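PDB 3GWZ: mitomycin biosynthesis 6-O-methyltransferase from Streptomyces lavendulae, which transfers the methyl group of S-adenosyl-L-methionine to the 6-hydroxyl of demethylated mitomycins, forming the quinone methoxy group of mitomycins A and B. Local coordinates for residues A52-H56 against Q134-W140; L227-E233 against R253-G259. One frame throughout, in Å; residues are numbered along the deposited sequence.

How the contacts relate
From the N terminus, the chain runs first through the long helix 32-61, which carries residues 52-56. Contact 1 closes a large loop: after 77 intervening residues, which include the small sheet of strands 72-73, 102-103 and 109-111, the chain returns at 134-140, where helix 126-135 gives way to helix 137-144. Contact 2 opens only later and closes a much shorter loop, pairing strands 228-233 and 254-258 at one edge of the seven-stranded sheet. The two loops follow in series, neither nested nor crossed. Their centres lie about 34 Å apart on opposite sides of the chain's centre, contact 1 at the dimer interface and contact 2 in the methyltransferase domain.

Contact 1 of 2, residues A52-H56 against Q134-W140; sequences ARAIH and QAAPWHW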
# COMPACT_ATOMS: atom_id res chain seq x y z
N ALA A 52 -5.53 -13.05 -20.52
CA ALA A 52 -6.04 -13.14 -19.16
C ALA A 52 -5.06 -13.86 -18.25
O ALA A 52 -4.79 -13.40 -17.13
CB ALA A 52 -7.41 -13.85 -19.16
N ARG A 53 -4.50 -14.98 -18.71
CA ARG A 53 -3.61 -15.77 -17.87
C ARG A 53 -2.34 -14.97 -17.58
O ARG A 53 -1.77 -15.07 -16.49
CB ARG A 53 -3.27 -17.12 -18.51
CG ARG A 53 -2.83 -18.19 -17.49
CD ARG A 53 -4.02 -18.60 -16.60
NE ARG A 53 -3.65 -19.50 -15.51
CZ ARG A 53 -4.27 -19.53 -14.33
NH1 ARG A 53 -5.28 -18.70 -14.10
NH2 ARG A 53 -3.89 -20.39 -13.39
N ALA A 54 -1.89 -14.17 -18.53
CA ALA A 54 -0.70 -13.35 -18.29
C ALA A 54 -0.97 -12.35 -17.15
O ALA A 54 -0.10 -12.09 -16.32
CB ALA A 54 -0.27 -12.63 -19.57
N ILE A 55 -2.18 -11.81 -17.11
CA ILE A 55 -2.57 -10.93 -16.01
C ILE A 55 -2.59 -11.72 -14.70
O ILE A 55 -2.13 -11.23 -13.66
CB ILE A 55 -3.93 -10.24 -16.27
CG1 ILE A 55 -3.75 -9.14 -17.34
CG2 ILE A 55 -4.50 -9.67 -14.97
CD1 ILE A 55 -4.99 -8.31 -17.59
N HIS A 56 -3.10 -12.95 -14.73
CA HIS A 56 -3.14 -13.76 -13.52
C HIS A 56 -1.74 -13.93 -12.95
O HIS A 56 -1.52 -13.79 -11.74
CB HIS A 56 -3.79 -15.12 -13.79
CG HIS A 56 -5.21 -15.01 -14.25
ND1 HIS A 56 -5.81 -15.96 -15.04
CD2 HIS A 56 -6.14 -14.05 -14.05
CE1 HIS A 56 -7.06 -15.60 -15.30
NE2 HIS A 56 -7.28 -14.43 -14.72
N GLN A 134 -9.13 -15.60 -9.78
CA GLN A 134 -9.01 -16.34 -11.04
C GLN A 134 -7.62 -16.93 -11.27
O GLN A 134 -7.46 -17.87 -12.05
CB GLN A 134 -9.35 -15.41 -12.21
CG GLN A 134 -10.79 -14.95 -12.24
CD GLN A 134 -11.01 -13.84 -13.24
OE1 GLN A 134 -10.10 -13.47 -13.99
NE2 GLN A 134 -12.21 -13.27 -13.24
N ALA A 135 -6.62 -16.37 -10.62
CA ALA A 135 -5.25 -16.85 -10.76
C ALA A 135 -5.10 -18.27 -10.21
O ALA A 135 -4.25 -19.04 -10.67
CB ALA A 135 -4.28 -15.91 -10.06
N ALA A 136 -5.92 -18.62 -9.22
CA ALA A 136 -5.88 -19.94 -8.62
C ALA A 136 -6.05 -21.05 -9.65
O ALA A 136 -6.93 -20.98 -10.51
CB ALA A 136 -6.95 -20.08 -7.53
N PRO A 137 -5.21 -22.09 -9.55
CA PRO A 137 -5.24 -23.19 -10.53
C PRO A 137 -6.60 -23.88 -10.56
O PRO A 137 -7.04 -24.31 -11.62
CB PRO A 137 -4.14 -24.13 -10.03
CG PRO A 137 -3.93 -23.74 -8.57
CD PRO A 137 -4.11 -22.25 -8.59
N TRP A 138 -7.27 -23.97 -9.41
CA TRP A 138 -8.55 -24.67 -9.35
C TRP A 138 -9.68 -23.88 -9.99
O TRP A 138 -10.69 -24.44 -10.41
CB TRP A 138 -8.89 -25.07 -7.90
CG TRP A 138 -8.59 -24.02 -6.86
CD1 TRP A 138 -7.51 -23.99 -6.03
CD2 TRP A 138 -9.38 -22.86 -6.54
NE1 TRP A 138 -7.58 -22.89 -5.20
CE2 TRP A 138 -8.71 -22.18 -5.50
CE3 TRP A 138 -10.58 -22.33 -7.04
CZ2 TRP A 138 -9.20 -21.00 -4.94
CZ3 TRP A 138 -11.06 -21.15 -6.49
CH2 TRP A 138 -10.37 -20.50 -5.44
N HIS A 139 -9.51 -22.56 -10.04
CA HIS A 139 -10.47 -21.72 -10.73
C HIS A 139 -10.31 -21.98 -12.24
O HIS A 139 -11.25 -22.38 -12.91
CB HIS A 139 -10.20 -20.25 -10.38
CG HIS A 139 -11.24 -19.29 -10.87
ND1 HIS A 139 -11.44 -19.03 -12.21
CD2 HIS A 139 -12.08 -18.48 -10.19
CE1 HIS A 139 -12.40 -18.13 -12.33
NE2 HIS A 139 -12.81 -17.77 -11.13
N TRP A 140 -9.09 -21.77 -12.75
CA TRP A 140 -8.81 -22.04 -14.16
C TRP A 140 -9.20 -23.48 -14.54
O TRP A 140 -9.70 -23.72 -15.64
CB TRP A 140 -7.32 -21.80 -14.45
CG TRP A 140 -6.91 -21.82 -15.91
CD1 TRP A 140 -6.35 -22.87 -16.59
CD2 TRP A 140 -6.97 -20.73 -16.83
NE1 TRP A 140 -6.08 -22.50 -17.89
CE2 TRP A 140 -6.45 -21.19 -18.06
CE3 TRP A 140 -7.43 -19.41 -16.75
CZ2 TRP A 140 -6.38 -20.38 -19.20
CZ3 TRP A 140 -7.36 -18.60 -17.87
CH2 TRP A 140 -6.83 -19.09 -19.09
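R53 lays its side chain across one face of the W140 indole, and the guanidinium lies on the ring as a tilted stack, planes 27° apart and centres 4.2 Å from each other. CD of R53 stands 3.5 Å from the centroid of the six-membered ring, almost on its normal, a CH-pi contact, while CZ makes an off-centre cation-pi approach to the five-membered ring. A bend at chi2 (68°) helps turn the arginine chain along the indole. The guanidinium reaches the backbone of 134-135: NH1 donates to O of Q134 at 3.1 Å, with the acceptor in the guanidinium plane, and NH2 makes a weak bond to O of A135.

Residues 52-56 belong to the dimerisation domain of this COMT-type O-methyltransferase, and the same groups serve the subunit interface. NE and NH2 of R53 bond to the backbone oxygens of W143 and E144 of the second subunit; the W140 indole stacks on W140 of that subunit, whose backbone O is hydrogen-bonded to the first indole's NE1.

H56, one helical turn after R53, turns its ring at 82° to the amide of Q134. Its NE2 donates to OE1 of Q134 at 3.1 Å, meeting a lone pair in the carbonyl plane, although the oxygen is tilted from the imidazole plane. Backbone atoms lie over both faces of this ring: N of A135 and O of Q134 over one, O of A52 over the centre of the other. CB of H56 rests 3.8 Å from CB of A135, and at the ring's edge CE1 meets CZ3 of W140.

Contact 2 of 2, residues L227-E233 against R253-G259; sequences LRGTLLE and RCEILPG. With SAH (S-adenosyl-L-homocysteine), chain G.
L231 and L257 meet through their backbones in the middle of two parallel strands, where N of L257 donates to O of L231 at 2.8 Å. The pairing continues in both directions, from N of G229 on O of R253 to N of G259 on O of E233, and CA-H...O contacts lie between these bonds. This is the outer beta-alpha-beta unit of the class I methyltransferase fold, whose helix 235-247 joins the two strands.

The face of C254, L231 and I256 is packed under helices 215-223 and 235-247. SG of C254 lies 4.1 Å from CB of L231, and at G229, which has no side chain, the sulfur comes within 3.7 Å of the backbone O. The other face opens to solvent at E255, which is exposed and runs side by side with T230. CG2 of T230, anti to the backbone N, reaches CB of L257 at 3.9 Å. Farther along, CD1 of L232 lies against O of L257, 3.3 Å away, and also touches CG of L257 and CA of G259, and F261 and I265 meet L232 from the following loop.

At the beginning of the pair, R253 folds back through a bend at chi3 (64°) and grips O of L227 side-on with NE and NH2, the latter at 2.9 Å.

At the far end E233 turns its carboxylate to S-adenosylhomocysteine: OE1 accepts from O2' and OE2 from O3', each at 2.7 Å. N of G212 also donates to OE2. One carboxylate oxygen for each ribose hydroxyl is consistent with recognition of the ribose cis-diol, and the G212 bond would help hold the acid's orientation.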
# COMPACT_ATOMS: atom_id res chain seq x y z
N LEU A 227 -32.16 0.15 13.66
CA LEU A 227 -32.26 -1.24 13.21
C LEU A 227 -31.29 -2.16 13.95
O LEU A 227 -30.18 -1.76 14.30
CB LEU A 227 -31.98 -1.30 11.70
CG LEU A 227 -32.23 -2.64 11.00
CD1 LEU A 227 -33.71 -3.01 11.05
CD2 LEU A 227 -31.74 -2.55 9.56
N ARG A 228 -31.71 -3.40 14.19
CA ARG A 228 -30.76 -4.41 14.65
C ARG A 228 -30.80 -5.60 13.71
O ARG A 228 -31.80 -5.85 13.04
CB ARG A 228 -31.03 -4.83 16.10
CG ARG A 228 -32.07 -5.90 16.28
CD ARG A 228 -32.05 -6.41 17.72
NE ARG A 228 -33.11 -7.38 17.97
CZ ARG A 228 -34.35 -7.05 18.31
NH1 ARG A 228 -34.69 -5.77 18.44
NH2 ARG A 228 -35.26 -8.00 18.52
N GLY A 229 -29.70 -6.35 13.65
CA GLY A 229 -29.58 -7.36 12.62
C GLY A 229 -29.03 -8.69 13.08
O GLY A 229 -28.50 -8.81 14.19
N THR A 230 -29.18 -9.69 12.22
CA THR A 230 -28.56 -10.98 12.43
C THR A 230 -27.94 -11.39 11.11
O THR A 230 -28.59 -11.33 10.07
CB THR A 230 -29.59 -12.05 12.83
OG1 THR A 230 -30.26 -11.64 14.03
CG2 THR A 230 -28.91 -13.39 13.07
N LEU A 231 -26.68 -11.79 11.16
CA LEU A 231 -26.00 -12.29 9.97
C LEU A 231 -25.85 -13.81 10.06
O LEU A 231 -25.19 -14.31 10.96
CB LEU A 231 -24.63 -11.65 9.83
CG LEU A 231 -24.02 -12.14 8.51
CD1 LEU A 231 -23.63 -10.98 7.64
CD2 LEU A 231 -22.87 -13.08 8.78
N LEU A 232 -26.45 -14.51 9.10
CA LEU A 232 -26.38 -15.96 9.03
C LEU A 232 -25.40 -16.38 7.94
O LEU A 232 -25.55 -15.97 6.80
CB LEU A 232 -27.77 -16.52 8.71
CG LEU A 232 -27.94 -17.98 8.27
CD1 LEU A 232 -27.43 -18.93 9.33
CD2 LEU A 232 -29.41 -18.26 7.98
N GLU A 233 -24.40 -17.18 8.30
CA GLU A 233 -23.40 -17.67 7.34
C GLU A 233 -22.82 -19.01 7.78
O GLU A 233 -22.96 -19.41 8.95
CB GLU A 233 -22.25 -16.67 7.18
CG GLU A 233 -22.34 -15.79 5.93
CD GLU A 233 -22.06 -16.56 4.66
OE1 GLU A 233 -21.63 -17.72 4.76
OE2 GLU A 233 -22.29 -16.00 3.57
N ARG A 253 -24.99 -4.44 17.67
CA ARG A 253 -26.21 -4.26 16.89
C ARG A 253 -26.47 -5.42 15.91
O ARG A 253 -27.51 -5.47 15.26
CB ARG A 253 -26.19 -2.94 16.12
CG ARG A 253 -26.36 -1.71 17.00
CD ARG A 253 -26.34 -0.44 16.17
NE ARG A 253 -27.46 -0.38 15.24
CZ ARG A 253 -27.46 0.35 14.13
NH1 ARG A 253 -26.38 1.08 13.82
NH2 ARG A 253 -28.52 0.36 13.33
N CYS A 254 -25.52 -6.33 15.81
CA CYS A 254 -25.69 -7.45 14.89
C CYS A 254 -25.26 -8.76 15.52
O CYS A 254 -24.10 -8.95 15.89
CB CYS A 254 -24.92 -7.21 13.58
SG CYS A 254 -25.38 -8.35 12.21
N GLU A 255 -26.21 -9.67 15.66
CA GLU A 255 -25.91 -11.01 16.12
C GLU A 255 -25.32 -11.82 14.96
O GLU A 255 -25.78 -11.71 13.83
CB GLU A 255 -27.19 -11.68 16.61
CG GLU A 255 -27.05 -13.18 16.82
CD GLU A 255 -28.35 -13.82 17.27
OE1 GLU A 255 -28.59 -15.00 16.93
OE2 GLU A 255 -29.14 -13.13 17.96
N ILE A 256 -24.30 -12.61 15.26
CA ILE A 256 -23.70 -13.54 14.30
C ILE A 256 -24.25 -14.95 14.51
O ILE A 256 -24.14 -15.51 15.59
CB ILE A 256 -22.18 -13.63 14.48
CG1 ILE A 256 -21.53 -12.24 14.39
CG2 ILE A 256 -21.58 -14.61 13.48
CD1 ILE A 256 -21.78 -11.51 13.09
N LEU A 257 -24.82 -15.53 13.46
CA LEU A 257 -25.42 -16.86 13.53
C LEU A 257 -24.73 -17.81 12.56
O LEU A 257 -25.04 -17.82 11.37
CB LEU A 257 -26.91 -16.77 13.20
CG LEU A 257 -27.66 -18.10 13.17
CD1 LEU A 257 -27.46 -18.86 14.48
CD2 LEU A 257 -29.14 -17.86 12.88
N PRO A 258 -23.78 -18.61 13.07
CA PRO A 258 -23.18 -19.67 12.27
C PRO A 258 -24.24 -20.71 12.00
O PRO A 258 -24.87 -21.18 12.95
CB PRO A 258 -22.10 -20.24 13.19
CG PRO A 258 -21.86 -19.17 14.23
CD PRO A 258 -23.18 -18.51 14.42
N GLY A 259 -24.46 -21.07 10.74
CA GLY A 259 -25.54 -21.98 10.43
C GLY A 259 -25.64 -22.33 8.96
O GLY A 259 -24.74 -22.03 8.17
N SAH G . -24.47 -12.23 0.45
CA SAH G . -22.99 -12.09 0.26
CB SAH G . -22.29 -13.38 -0.21
CG SAH G . -22.78 -13.98 -1.55
SD SAH G . -21.80 -15.40 -2.03
C SAH G . -22.71 -10.99 -0.73
O SAH G . -21.58 -10.50 -0.80
OXT SAH G . -23.61 -10.56 -1.46
C5' SAH G . -22.86 -16.71 -1.45
C4' SAH G . -22.68 -17.03 0.05
O4' SAH G . -23.49 -18.15 0.48
C3' SAH G . -21.25 -17.38 0.50
O3' SAH G . -20.79 -16.36 1.40
C2' SAH G . -21.36 -18.71 1.25
O2' SAH G . -20.61 -18.75 2.47
C1' SAH G . -22.83 -18.76 1.61
N9 SAH G . -23.38 -20.13 1.75
C8 SAH G . -23.26 -21.15 0.87
N7 SAH G . -23.93 -22.24 1.31
C5 SAH G . -24.50 -21.91 2.50
C6 SAH G . -25.36 -22.59 3.49
N6 SAH G . -25.72 -23.87 3.27
N1 SAH G . -25.74 -21.89 4.59
C2 SAH G . -25.36 -20.62 4.79
N3 SAH G . -24.59 -19.93 3.92
C4 SAH G . -24.14 -20.52 2.78